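Local atomic coordinates of transcription anti-terminator antagonist UpxZ (Bacteroides uniformis ATCC 8492, PDB entry 4EPZ), a protein that probably regulates capsular polysaccharide synthesis by antagonising transcription anti-termination. Residues L10-M15 and C63-M68. Sequence-based numbering, arbitrary orientation.
Sequences LELQRM and CLALLM
Leu-12 and Gln-13 of helix 5-20 close on Ala-65 of helix 56-72 in a helix-helix packing of this all-helical protein. The two short segments run in the same general direction, their axes inclined by 34° and 8.3 Å apart at closest approach. Ala-65 makes that spacing possible: its small side chain lets the backbones draw together until the CA atoms of Gln-13 and Ala-65 are 4.6 Å apart. The single methyl of Ala-65 touches both neighbours, its CB 3.9 Å from CB of Leu-12 and 3.8 Å from CG of Gln-13. Leu-12 has CG anti to its backbone N (chi1 -175°), and its CD2 methyl lies 3.5 Å from the carbonyl O of Ala-65, so a branched aliphatic chain covers helix backbone as well as side chain. Gln-13, partly exposed yet the residue most covered in this contact, suits its place because its methylenes pack like a hydrocarbon while its amide can bond. The Gln-13 chain, extended beyond CG, crosses Leu-64 at about a right angle, with CD of Gln-13 3.9 Å from CD2 of Leu-64; its NE2 donates to the backbone O of Asn-61, one turn before Ala-65 on helix 56-72. Selenomethionine Met-68, bent at chi3 (65°), brings its terminal CE to 3.6 Å from O of Gln-13. Beyond the interface, Leu-12 also touches Arg-44 and Ser-45 of helix 32-49, Leu-64 packs on helix 102-115, and Leu-66 reaches Ile-87 of helix 80-92.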
loop_
_atom_site.group_PDB
_atom_site.type_symbol
_atom_site.label_atom_id
_atom_site.label_comp_id
_atom_site.label_asym_id
_atom_site.label_seq_id
_atom_site.Cartn_x
_atom_site.Cartn_y
_atom_site.Cartn_z
ATOM N N LEU A 10 11.441 -3.089 -2.629
ATOM C CA LEU A 10 11.623 -2.701 -1.236
ATOM C C LEU A 10 12.022 -1.235 -1.146
ATOM O O LEU A 10 11.578 -0.563 -0.217
ATOM C CB LEU A 10 12.630 -3.608 -0.514
ATOM C CG LEU A 10 12.252 -5.114 -0.487
ATOM C CD1 LEU A 10 13.411 -5.947 0.045
ATOM C CD2 LEU A 10 10.931 -5.372 0.294
ATOM N N GLU A 11 12.835 -0.737 -2.122
ATOM C CA GLU A 11 13.261 0.670 -2.172
ATOM C C GLU A 11 12.040 1.561 -2.358
ATOM O O GLU A 11 11.885 2.533 -1.631
ATOM C CB GLU A 11 14.251 0.906 -3.314
ATOM C CG GLU A 11 15.699 0.602 -2.991
ATOM C CD GLU A 11 16.653 0.608 -4.177
ATOM O OE1 GLU A 11 16.289 1.133 -5.256
ATOM O OE2 GLU A 11 17.781 0.088 -4.019
ATOM N N LEU A 12 11.148 1.184 -3.296
ATOM C CA LEU A 12 9.913 1.907 -3.557
ATOM C C LEU A 12 9.004 1.882 -2.323
ATOM O O LEU A 12 8.438 2.910 -1.997
ATOM C CB LEU A 12 9.162 1.344 -4.778
ATOM C CG LEU A 12 7.900 2.120 -5.190
ATOM C CD1 LEU A 12 8.178 3.658 -5.367
ATOM C CD2 LEU A 12 7.300 1.547 -6.480
ATOM N N GLN A 13 8.845 0.722 -1.641
ATOM C CA GLN A 13 8.013 0.694 -0.422
ATOM C C GLN A 13 8.522 1.708 0.619
ATOM O O GLN A 13 7.715 2.427 1.207
ATOM C CB GLN A 13 8.051 -0.697 0.223
ATOM C CG GLN A 13 7.186 -1.703 -0.494
ATOM C CD GLN A 13 7.376 -3.074 0.103
ATOM O OE1 GLN A 13 7.714 -3.235 1.277
ATOM N NE2 GLN A 13 7.185 -4.091 -0.699
ATOM N N ARG A 14 9.864 1.737 0.803
ATOM C CA ARG A 14 10.518 2.622 1.757
ATOM C C ARG A 14 10.292 4.100 1.367
ATOM O O ARG A 14 9.889 4.911 2.216
ATOM C CB ARG A 14 12.018 2.296 1.809
ATOM C CG ARG A 14 12.447 1.618 3.107
ATOM C CD ARG A 14 13.557 0.581 2.963
ATOM N NE ARG A 14 14.664 0.964 2.078
ATOM C CZ ARG A 14 15.234 0.127 1.216
ATOM N NH1 ARG A 14 14.797 -1.121 1.104
ATOM N NH2 ARG A 14 16.241 0.530 0.455
HETATM N N MSE A 15 10.532 4.435 0.096
HETATM C CA MSE A 15 10.398 5.811 -0.395
HETATM C C MSE A 15 8.960 6.293 -0.341
HETATM O O MSE A 15 8.726 7.446 0.060
HETATM C CB MSE A 15 10.946 5.949 -1.807
HETATM C CG MSE A 15 11.271 7.385 -2.145
HETATM SE SE MSE A 15 12.117 7.523 -3.845
HETATM C CE MSE A 15 13.998 7.160 -3.267
ATOM N N CYS A 63 3.520 -5.772 -5.800
ATOM C CA CYS A 63 2.187 -5.177 -5.730
ATOM C C CYS A 63 2.090 -4.171 -4.620
ATOM O O CYS A 63 1.486 -3.119 -4.804
ATOM C CB CYS A 63 1.141 -6.259 -5.566
ATOM S SG CYS A 63 0.890 -7.193 -7.075
ATOM N N LEU A 64 2.631 -4.513 -3.436
ATOM C CA LEU A 64 2.576 -3.569 -2.333
ATOM C C LEU A 64 3.354 -2.297 -2.673
ATOM O O LEU A 64 2.830 -1.200 -2.456
ATOM C CB LEU A 64 3.109 -4.185 -1.041
ATOM C CG LEU A 64 3.083 -3.232 0.173
ATOM C CD1 LEU A 64 1.647 -2.798 0.510
ATOM C CD2 LEU A 64 3.771 -3.866 1.381
ATOM N N ALA A 65 4.572 -2.441 -3.242
ATOM C CA ALA A 65 5.355 -1.261 -3.638
ATOM C C ALA A 65 4.569 -0.371 -4.623
ATOM O O ALA A 65 4.572 0.849 -4.478
ATOM C CB ALA A 65 6.680 -1.685 -4.272
ATOM N N LEU A 66 3.900 -0.990 -5.596
ATOM C CA LEU A 66 3.171 -0.249 -6.642
ATOM C C LEU A 66 1.979 0.469 -6.080
ATOM O O LEU A 66 1.763 1.633 -6.428
ATOM C CB LEU A 66 2.756 -1.189 -7.766
ATOM C CG LEU A 66 3.903 -1.709 -8.626
ATOM C CD1 LEU A 66 3.410 -2.858 -9.524
ATOM C CD2 LEU A 66 4.537 -0.547 -9.457
ATOM N N LEU A 67 1.208 -0.195 -5.194
ATOM C CA LEU A 67 0.022 0.431 -4.597
ATOM C C LEU A 67 0.428 1.584 -3.703
ATOM O O LEU A 67 -0.191 2.657 -3.727
ATOM C CB LEU A 67 -0.796 -0.607 -3.799
ATOM C CG LEU A 67 -2.298 -0.387 -3.691
ATOM C CD1 LEU A 67 -2.918 0.048 -5.041
ATOM C CD2 LEU A 67 -2.974 -1.665 -3.137
HETATM N N MSE A 68 1.461 1.355 -2.885
HETATM C CA MSE A 68 1.998 2.401 -2.009
HETATM C C MSE A 68 2.553 3.589 -2.829
HETATM O O MSE A 68 2.241 4.745 -2.512
HETATM C CB MSE A 68 3.084 1.833 -1.091
HETATM C CG MSE A 68 2.505 0.890 -0.066
HETATM SE SE MSE A 68 3.860 0.325 1.187
HETATM C CE MSE A 68 4.234 2.036 2.040
#